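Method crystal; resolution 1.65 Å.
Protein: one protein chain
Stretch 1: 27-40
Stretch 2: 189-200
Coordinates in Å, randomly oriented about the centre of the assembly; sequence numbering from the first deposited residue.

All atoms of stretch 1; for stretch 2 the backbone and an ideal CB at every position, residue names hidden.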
ATOM      1  N   GLY A  27       1.304 -14.906 -13.524  1.00 47.11           N
ATOM      2  CA  GLY A  27       0.518 -15.992 -12.951  1.00 42.64           C
ATOM      3  C   GLY A  27      -0.295 -15.551 -11.756  1.00 39.81           C
ATOM      4  O   GLY A  27      -1.435 -15.990 -11.509  1.00 36.44           O
ATOM      5  N   TYR A  28       0.321 -14.690 -10.965  1.00 33.46           N
ATOM      6  CA  TYR A  28      -0.360 -14.169  -9.794  1.00 35.57           C
ATOM      7  C   TYR A  28      -1.542 -13.242 -10.145  1.00 29.47           C
ATOM      8  O   TYR A  28      -2.522 -13.140  -9.412  1.00 31.57           O
ATOM      9  CB  TYR A  28       0.609 -13.424  -8.901  1.00 37.16           C
ATOM     10  CG  TYR A  28       1.510 -14.381  -8.181  1.00 47.52           C
ATOM     11  CD1 TYR A  28       0.977 -15.390  -7.390  1.00 51.19           C
ATOM     12  CD2 TYR A  28       2.870 -14.314  -8.320  1.00 52.08           C
ATOM     13  CE1 TYR A  28       1.794 -16.311  -6.739  1.00 53.06           C
ATOM     14  CE2 TYR A  28       3.701 -15.227  -7.663  1.00 54.03           C
ATOM     15  CZ  TYR A  28       3.147 -16.218  -6.875  1.00 54.68           C
ATOM     16  OH  TYR A  28       3.978 -17.120  -6.239  1.00 60.59           O
ATOM     17  N   VAL A  29      -1.419 -12.536 -11.265  1.00 31.40           N
ATOM     18  CA  VAL A  29      -2.518 -11.689 -11.691  1.00 30.56           C
ATOM     19  C   VAL A  29      -3.687 -12.589 -12.024  1.00 29.73           C
ATOM     20  O   VAL A  29      -4.809 -12.334 -11.605  1.00 27.88           O
ATOM     21  CB  VAL A  29      -2.174 -10.823 -12.942  1.00 32.25           C
ATOM     22  CG1 VAL A  29      -3.411 -10.070 -13.399  1.00 29.33           C
ATOM     23  CG2 VAL A  29      -1.070  -9.805 -12.603  1.00 34.82           C
ATOM     24  N   SER A  30      -3.421 -13.636 -12.785  1.00 29.85           N
ATOM     25  CA  SER A  30      -4.509 -14.600 -13.089  1.00 29.74           C
ATOM     26  C   SER A  30      -5.155 -15.222 -11.851  1.00 30.20           C
ATOM     27  O   SER A  30      -6.408 -15.368 -11.790  1.00 29.58           O
ATOM     28  CB  SER A  30      -3.997 -15.754 -13.986  1.00 38.58           C
ATOM     29  OG  SER A  30      -3.409 -15.261 -15.171  1.00 46.80           O
ATOM     30  N   GLN A  31      -4.350 -15.619 -10.865  1.00 28.35           N
ATOM     31  CA  GLN A  31      -4.916 -16.153  -9.606  1.00 27.68           C
ATOM     32  C   GLN A  31      -5.770 -15.140  -8.890  1.00 26.96           C
ATOM     33  O   GLN A  31      -6.846 -15.474  -8.384  1.00 28.46           O
ATOM     34  CB  GLN A  31      -3.795 -16.593  -8.654  1.00 38.83           C
ATOM     35  CG  GLN A  31      -4.257 -17.201  -7.362  1.00 50.64           C
ATOM     36  CD  GLN A  31      -3.069 -17.701  -6.520  1.00 66.15           C
ATOM     37  OE1 GLN A  31      -1.975 -17.956  -7.045  1.00 69.97           O
ATOM     38  NE2 GLN A  31      -3.282 -17.828  -5.213  1.00 72.77           N
ATOM     39  N   ASN A  32      -5.307 -13.883  -8.859  1.00 25.84           N
ATOM     40  CA  ASN A  32      -6.117 -12.836  -8.222  1.00 24.20           C
ATOM     41  C   ASN A  32      -7.388 -12.568  -8.977  1.00 22.75           C
ATOM     42  O   ASN A  32      -8.419 -12.292  -8.347  1.00 24.83           O
ATOM     43  CB  ASN A  32      -5.318 -11.544  -8.093  1.00 25.75           C
ATOM     44  CG  ASN A  32      -4.394 -11.618  -6.918  1.00 33.55           C
ATOM     45  OD1 ASN A  32      -4.792 -12.100  -5.849  1.00 35.28           O
ATOM     46  ND2 ASN A  32      -3.151 -11.252  -7.121  1.00 38.04           N
ATOM     47  N   LEU A  33      -7.337 -12.607 -10.290  1.00 23.19           N
ATOM     48  CA  LEU A  33      -8.605 -12.404 -11.065  1.00 26.48           C
ATOM     49  C   LEU A  33      -9.619 -13.520 -10.734  1.00 28.12           C
ATOM     50  O   LEU A  33     -10.812 -13.291 -10.572  1.00 24.69           O
ATOM     51  CB  LEU A  33      -8.329 -12.380 -12.568  1.00 31.10           C
ATOM     52  CG  LEU A  33      -7.818 -10.973 -12.947  1.00 38.04           C
ATOM     53  CD1 LEU A  33      -7.205 -11.056 -14.339  1.00 44.65           C
ATOM     54  CD2 LEU A  33      -9.001 -10.016 -12.945  1.00 42.60           C
ATOM     55  N   ARG A  34      -9.130 -14.745 -10.575  1.00 26.45           N
ATOM     56  CA  ARG A  34      -9.989 -15.834 -10.147  1.00 23.89           C
ATOM     57  C   ARG A  34     -10.617 -15.534  -8.761  1.00 26.56           C
ATOM     58  O   ARG A  34     -11.834 -15.773  -8.538  1.00 23.24           O
ATOM     59  CB  ARG A  34      -9.165 -17.166 -10.133  1.00 25.77           C
ATOM     60  CG  ARG A  34      -9.982 -18.382  -9.663  1.00 28.40           C
ATOM     61  CD  ARG A  34      -9.857 -18.656  -8.174  1.00 30.98           C
ATOM     62  NE  ARG A  34      -8.589 -19.303  -7.870  1.00 36.81           N
ATOM     63  CZ  ARG A  34      -7.800 -19.062  -6.831  1.00 44.07           C
ATOM     64  NH1 ARG A  34      -6.672 -19.786  -6.708  1.00 41.14           N
ATOM     65  NH2 ARG A  34      -8.127 -18.144  -5.911  1.00 43.04           N
ATOM     66  N   ALA A  35      -9.803 -15.037  -7.809  1.00 22.08           N
ATOM     67  CA  ALA A  35     -10.306 -14.745  -6.482  1.00 22.00           C
ATOM     68  C   ALA A  35     -11.366 -13.604  -6.539  1.00 20.96           C
ATOM     69  O   ALA A  35     -12.361 -13.667  -5.820  1.00 22.81           O
ATOM     70  CB  ALA A  35      -9.135 -14.346  -5.545  1.00 24.78           C
ATOM     71  N   ILE A  36     -11.107 -12.594  -7.359  1.00 21.81           N
ATOM     72  CA  ILE A  36     -12.039 -11.469  -7.497  1.00 20.66           C
ATOM     73  C   ILE A  36     -13.337 -11.977  -8.051  1.00 23.21           C
ATOM     74  O   ILE A  36     -14.428 -11.581  -7.542  1.00 20.72           O
ATOM     75  CB  ILE A  36     -11.446 -10.381  -8.445  1.00 20.79           C
ATOM     76  CG1 ILE A  36     -10.297  -9.674  -7.713  1.00 18.88           C
ATOM     77  CG2 ILE A  36     -12.546  -9.375  -8.947  1.00 19.81           C
ATOM     78  CD1 ILE A  36      -9.333  -8.931  -8.689  1.00 21.55           C
ATOM     79  N   LYS A  37     -13.275 -12.799  -9.094  1.00 19.87           N
ATOM     80  CA  LYS A  37     -14.564 -13.327  -9.648  1.00 20.51           C
ATOM     81  C   LYS A  37     -15.320 -14.165  -8.623  1.00 24.31           C
ATOM     82  O   LYS A  37     -16.552 -14.073  -8.523  1.00 22.55           O
ATOM     83  CB  LYS A  37     -14.290 -14.150 -10.898  1.00 21.78           C
ATOM     84  CG  LYS A  37     -13.799 -13.310 -12.060  1.00 21.90           C
ATOM     85  CD  LYS A  37     -12.914 -14.117 -13.057  1.00 33.03           C
ATOM     86  CE  LYS A  37     -13.670 -15.018 -13.872  1.00 41.05           C
ATOM     87  NZ  LYS A  37     -12.727 -15.770 -14.875  1.00 36.21           N
ATOM     88  N   GLU A  38     -14.610 -14.981  -7.832  1.00 22.85           N
ATOM     89  CA  GLU A  38     -15.315 -15.741  -6.801  1.00 21.33           C
ATOM     90  C   GLU A  38     -15.904 -14.802  -5.736  1.00 20.44           C
ATOM     91  O   GLU A  38     -17.010 -15.085  -5.188  1.00 21.05           O
ATOM     92  CB  GLU A  38     -14.391 -16.782  -6.109  1.00 22.10           C
ATOM     93  CG  GLU A  38     -14.044 -17.859  -7.153  1.00 26.92           C
ATOM     94  CD  GLU A  38     -13.329 -19.044  -6.578  1.00 31.55           C
ATOM     95  OE1 GLU A  38     -12.727 -18.919  -5.506  1.00 34.63           O
ATOM     96  OE2 GLU A  38     -13.376 -20.113  -7.190  1.00 38.12           O
ATOM     97  N   GLY A  39     -15.185 -13.741  -5.430  1.00 19.42           N
ATOM     98  CA  GLY A  39     -15.646 -12.808  -4.392  1.00 20.84           C
ATOM     99  C   GLY A  39     -16.906 -12.068  -4.856  1.00 18.70           C
ATOM    100  O   GLY A  39     -17.841 -11.874  -4.051  1.00 18.90           O
ATOM    101  N   ILE A  40     -16.914 -11.611  -6.119  1.00 18.70           N
ATOM    102  CA  ILE A  40     -18.167 -10.980  -6.584  1.00 19.08           C
ATOM    103  C   ILE A  40     -19.297 -11.940  -6.540  1.00 20.27           C
ATOM    104  O   ILE A  40     -20.448 -11.529  -6.206  1.00 20.61           O
ATOM    105  CB  ILE A  40     -17.992 -10.474  -8.058  1.00 20.42           C
ATOM    106  CG1 ILE A  40     -16.857  -9.428  -8.092  1.00 23.35           C
ATOM    107  CG2 ILE A  40     -19.334  -9.972  -8.635  1.00 24.41           C
ATOM    108  CD1 ILE A  40     -16.393  -9.292  -9.627  1.00 32.79           C
ATOM    109  N   UNK A 189       3.276 -11.469  -0.197  1.00 38.92           N
ATOM    110  CA  UNK A 189       3.805 -12.237  -1.303  1.00 49.39           C
ATOM    111  C   UNK A 189       2.643 -12.954  -1.990  1.00 54.95           C
ATOM    112  O   UNK A 189       1.461 -12.524  -1.902  1.00 48.60           O
ATOM    113  CB  UNK A 189       4.869 -13.228  -0.827  1.00 49.39           C
ATOM    114  N   UNK A 190       2.996 -14.010  -2.709  1.00 67.17           N
ATOM    115  CA  UNK A 190       2.039 -14.828  -3.433  1.00 65.21           C
ATOM    116  C   UNK A 190       0.966 -13.982  -4.110  1.00 58.34           C
ATOM    117  O   UNK A 190       1.244 -12.947  -4.722  1.00 56.55           O
ATOM    118  CB  UNK A 190       1.389 -15.837  -2.484  1.00 65.21           C
ATOM    119  N   UNK A 191      -0.262 -14.418  -3.966  1.00 55.85           N
ATOM    120  CA  UNK A 191      -1.335 -13.738  -4.641  1.00 63.39           C
ATOM    121  C   UNK A 191      -1.439 -12.303  -4.138  1.00 57.96           C
ATOM    122  O   UNK A 191      -1.533 -11.367  -4.943  1.00 65.83           O
ATOM    123  CB  UNK A 191      -2.655 -14.485  -4.440  1.00 63.39           C
ATOM    124  N   UNK A 192      -1.351 -12.108  -2.828  1.00 39.69           N
ATOM    125  CA  UNK A 192      -1.722 -10.799  -2.334  1.00 33.85           C
ATOM    126  C   UNK A 192      -2.997 -10.851  -1.458  1.00 28.48           C
ATOM    127  O   UNK A 192      -3.128 -11.796  -0.651  1.00 28.26           O
ATOM    128  CB  UNK A 192      -1.927  -9.847  -3.514  1.00 33.85           C
ATOM    129  N   UNK A 193      -3.864  -9.833  -1.571  1.00 24.07           N
ATOM    130  CA  UNK A 193      -5.049  -9.765  -0.720  1.00 20.18           C
ATOM    131  C   UNK A 193      -6.055 -10.887  -1.029  1.00 25.22           C
ATOM    132  O   UNK A 193      -6.076 -11.465  -2.137  1.00 25.78           O
ATOM    133  CB  UNK A 193      -5.725  -8.402  -0.885  1.00 20.18           C
ATOM    134  N   UNK A 194      -6.910 -11.215  -0.046  1.00 23.02           N
ATOM    135  CA  UNK A 194      -7.896 -12.297  -0.248  1.00 22.48           C
ATOM    136  C   UNK A 194      -9.128 -11.726  -0.931  1.00 21.32           C
ATOM    137  O   UNK A 194     -10.169 -11.457  -0.301  1.00 22.43           O
ATOM    138  CB  UNK A 194      -8.278 -12.957   1.079  1.00 22.48           C
ATOM    139  N   UNK A 195      -8.971 -11.462  -2.226  1.00 21.69           N
ATOM    140  CA  UNK A 195     -10.065 -10.783  -2.925  1.00 22.31           C
ATOM    141  C   UNK A 195     -11.310 -11.593  -2.785  1.00 22.79           C
ATOM    142  O   UNK A 195     -12.434 -11.039  -2.814  1.00 24.94           O
ATOM    143  CB  UNK A 195      -9.740 -10.556  -4.403  1.00 22.31           C
ATOM    144  N   UNK A 196     -11.188 -12.925  -2.631  1.00 21.64           N
ATOM    145  CA  UNK A 196     -12.435 -13.710  -2.614  1.00 20.69           C
ATOM    146  C   UNK A 196     -13.301 -13.469  -1.368  1.00 22.42           C
ATOM    147  O   UNK A 196     -14.478 -13.922  -1.360  1.00 21.34           O
ATOM    148  CB  UNK A 196     -12.099 -15.200  -2.708  1.00 20.69           C
ATOM    149  N   UNK A 197     -12.799 -12.705  -0.398  1.00 20.25           N
ATOM    150  CA  UNK A 197     -13.597 -12.442   0.789  1.00 18.68           C
ATOM    151  C   UNK A 197     -13.843 -10.950   1.002  1.00 19.00           C
ATOM    152  O   UNK A 197     -14.599 -10.599   1.924  1.00 21.23           O
ATOM    153  CB  UNK A 197     -12.909 -13.036   2.020  1.00 18.68           C
ATOM    154  N   UNK A 198     -13.192 -10.060   0.265  1.00 18.18           N
ATOM    155  CA  UNK A 198     -13.325  -8.605   0.571  1.00 17.31           C
ATOM    156  C   UNK A 198     -14.162  -7.792  -0.444  1.00 18.74           C
ATOM    157  O   UNK A 198     -14.239  -6.543  -0.341  1.00 18.27           O
ATOM    158  CB  UNK A 198     -11.929  -7.984   0.648  1.00 17.31           C
ATOM    159  N   UNK A 199     -14.650  -8.482  -1.486  1.00 17.41           N
ATOM    160  CA  UNK A 199     -15.273  -7.658  -2.558  1.00 17.79           C
ATOM    161  C   UNK A 199     -16.497  -6.890  -2.023  1.00 17.46           C
ATOM    162  O   UNK A 199     -16.602  -5.632  -2.280  1.00 18.78           O
ATOM    163  CB  UNK A 199     -15.691  -8.542  -3.735  1.00 17.79           C
ATOM    164  N   UNK A 200     -17.423  -7.560  -1.366  1.00 16.24           N
ATOM    165  CA  UNK A 200     -18.552  -6.798  -0.791  1.00 19.36           C
ATOM    166  C   UNK A 200     -18.116  -5.646   0.140  1.00 19.12           C
ATOM    167  O   UNK A 200     -18.769  -4.550   0.117  1.00 20.30           O
ATOM    168  CB  UNK A 200     -19.461  -7.751  -0.012  1.00 19.36           C
TER

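Stretch 1 is a continuous helix, and the second stretch passes along it as a loop before turning into a weakly bonded helix at 44° to it. Position 189 has nothing of stretch 1 within reach of its CB, so the contact sets no rule; the deposited residue is Leu189.

At 190 the CB points sideways, 4.3 Å from Tyr28 CE1, and phi is positive at 41°. Glycine would accept that backbone easily, and a small side chain would still find the ring. It is Ala190, whose carbonyl C lies over one face of the Tyr28 ring, 3.6 Å from Tyr28 CD1.

Position 191 sits among amides: its ideal CB is 3.5 Å from both Gln31 NE2 and Asn32 OD1, and its carbonyl faces Asn32. A small or polar residue would suit. Asn191 fills it, yet the firm link is made by its backbone: Asn32 ND2 donates to Asn191 O at 2.7 Å, nearly straight. Asn191 ND2 adds a weak bond to a water, which itself donates to Asn32 OD1 and to the carbonyl O of 193.

Position 192 has phi 114° and psi -142°, where a CB would jam against the preceding carbonyl. The backbone alone calls for glycine, and Gly192 it is.

The CBs of 193 and 194 find nothing of stretch 1, leaving the choice wide. Phe193 turns its ring end away, while its carbonyl O accepts a hydrogen bond from the water; Pro194 points away.

Position 195 aims its CB at the helix, 3.5 Å from Ile36 CG1 and 4.0 Å from Ala35 CB. That apolar surface suits an aliphatic or aromatic residue. Tyr195 packs its CB 3.4 Å from Ile36 CG1, and Asn32 OD1 lies at its ring edge, 3.5 Å from CD2. Its hydroxyl is bonded elsewhere in the structure.

At 196 the backbone approaches closely and the CB leaves sideways, so many side chains could fit. Gln196 CA lies 3.2 Å from Ala35 O, a CA-H...O contact, and Gly39 CA returns one to Gln196 O at 3.4 Å. Gly39 permits this closeness: a CB there would clash with Tyr195 O.

Positions 197 and 198 lie beyond reach, and Thr197 and Ile198 leave stretch 1 alone.

Position 199 points toward Gly39 and Ile40, inviting a flexible apolar chain. Met199 lays CG 3.7 Å from Gly39 CA and CE 4.1 Å from Ile36 CG2.

Position 200 is unconstrained here: Gly200.

Stretch 2 (189-200) LANGFPYQTIMG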
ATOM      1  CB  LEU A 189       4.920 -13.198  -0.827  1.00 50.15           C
ATOM      2  CG  LEU A 189       6.179 -12.561  -0.184  1.00 54.50           C
ATOM      3  CD1 LEU A 189       7.205 -13.622   0.217  1.00 56.88           C
ATOM      4  CD2 LEU A 189       6.839 -11.486  -1.058  1.00 53.75           C
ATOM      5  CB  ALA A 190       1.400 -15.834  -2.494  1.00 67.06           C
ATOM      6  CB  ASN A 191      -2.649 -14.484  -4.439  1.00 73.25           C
ATOM      7  CG  ASN A 191      -2.710 -15.177  -3.101  1.00 81.60           C
ATOM      8  OD1 ASN A 191      -1.688 -15.336  -2.429  1.00 86.02           O
ATOM      9  ND2 ASN A 191      -3.902 -15.611  -2.711  1.00 83.85           N
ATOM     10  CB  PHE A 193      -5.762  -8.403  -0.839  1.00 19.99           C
ATOM     11  CG  PHE A 193      -5.217  -7.357   0.049  1.00 20.25           C
ATOM     12  CD1 PHE A 193      -3.918  -6.941  -0.085  1.00 21.10           C
ATOM     13  CD2 PHE A 193      -6.047  -6.798   1.049  1.00 23.32           C
ATOM     14  CE1 PHE A 193      -3.415  -5.893   0.780  1.00 22.66           C
ATOM     15  CE2 PHE A 193      -5.561  -5.810   1.906  1.00 22.51           C
ATOM     16  CZ  PHE A 193      -4.258  -5.336   1.746  1.00 23.77           C
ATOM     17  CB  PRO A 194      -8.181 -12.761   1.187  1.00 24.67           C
ATOM     18  CG  PRO A 194      -8.047 -11.471   2.026  1.00 22.47           C
ATOM     19  CD  PRO A 194      -6.775 -10.818   1.378  1.00 22.41           C
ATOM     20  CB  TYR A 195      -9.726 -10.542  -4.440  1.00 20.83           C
ATOM     21  CG  TYR A 195      -8.603  -9.524  -4.535  1.00 20.10           C
ATOM     22  CD1 TYR A 195      -8.882  -8.179  -4.296  1.00 20.23           C
ATOM     23  CD2 TYR A 195      -7.289  -9.912  -4.691  1.00 22.91           C
ATOM     24  CE1 TYR A 195      -7.858  -7.209  -4.306  1.00 20.86           C
ATOM     25  CE2 TYR A 195      -6.235  -8.954  -4.698  1.00 25.14           C
ATOM     26  CZ  TYR A 195      -6.552  -7.602  -4.477  1.00 22.40           C
ATOM     27  OH  TYR A 195      -5.558  -6.689  -4.433  1.00 23.57           O
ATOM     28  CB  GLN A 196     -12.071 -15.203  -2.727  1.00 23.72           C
ATOM     29  CG  GLN A 196     -11.408 -15.793  -1.449  1.00 26.41           C
ATOM     30  CD  GLN A 196      -9.939 -15.450  -1.242  1.00 31.87           C
ATOM     31  OE1 GLN A 196      -9.257 -14.792  -2.041  1.00 27.30           O
ATOM     32  NE2 GLN A 196      -9.410 -15.951  -0.104  1.00 35.18           N
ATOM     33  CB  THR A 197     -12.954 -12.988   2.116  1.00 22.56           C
ATOM     34  OG1 THR A 197     -11.667 -12.396   2.371  1.00 22.10           O
ATOM     35  CG2 THR A 197     -12.828 -14.488   2.085  1.00 25.85           C
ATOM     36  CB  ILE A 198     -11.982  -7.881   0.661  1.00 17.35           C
ATOM     37  CG1 ILE A 198     -11.150  -8.128  -0.597  1.00 19.82           C
ATOM     38  CG2 ILE A 198     -11.199  -8.527   1.916  1.00 20.70           C
ATOM     39  CD1 ILE A 198      -9.892  -7.105  -0.696  1.00 23.92           C
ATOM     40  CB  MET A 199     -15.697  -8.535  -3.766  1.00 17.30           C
ATOM     41  CG  MET A 199     -14.477  -9.259  -4.433  1.00 17.19           C
ATOM     42  SD  MET A 199     -13.124  -8.171  -4.868  1.00 20.14           S
ATOM     43  CE  MET A 199     -14.004  -6.987  -5.959  1.00 20.32           C
TER
HETATM   44  O   HOH W   1      -5.957 -13.351  -3.993  1.00 48.20           O
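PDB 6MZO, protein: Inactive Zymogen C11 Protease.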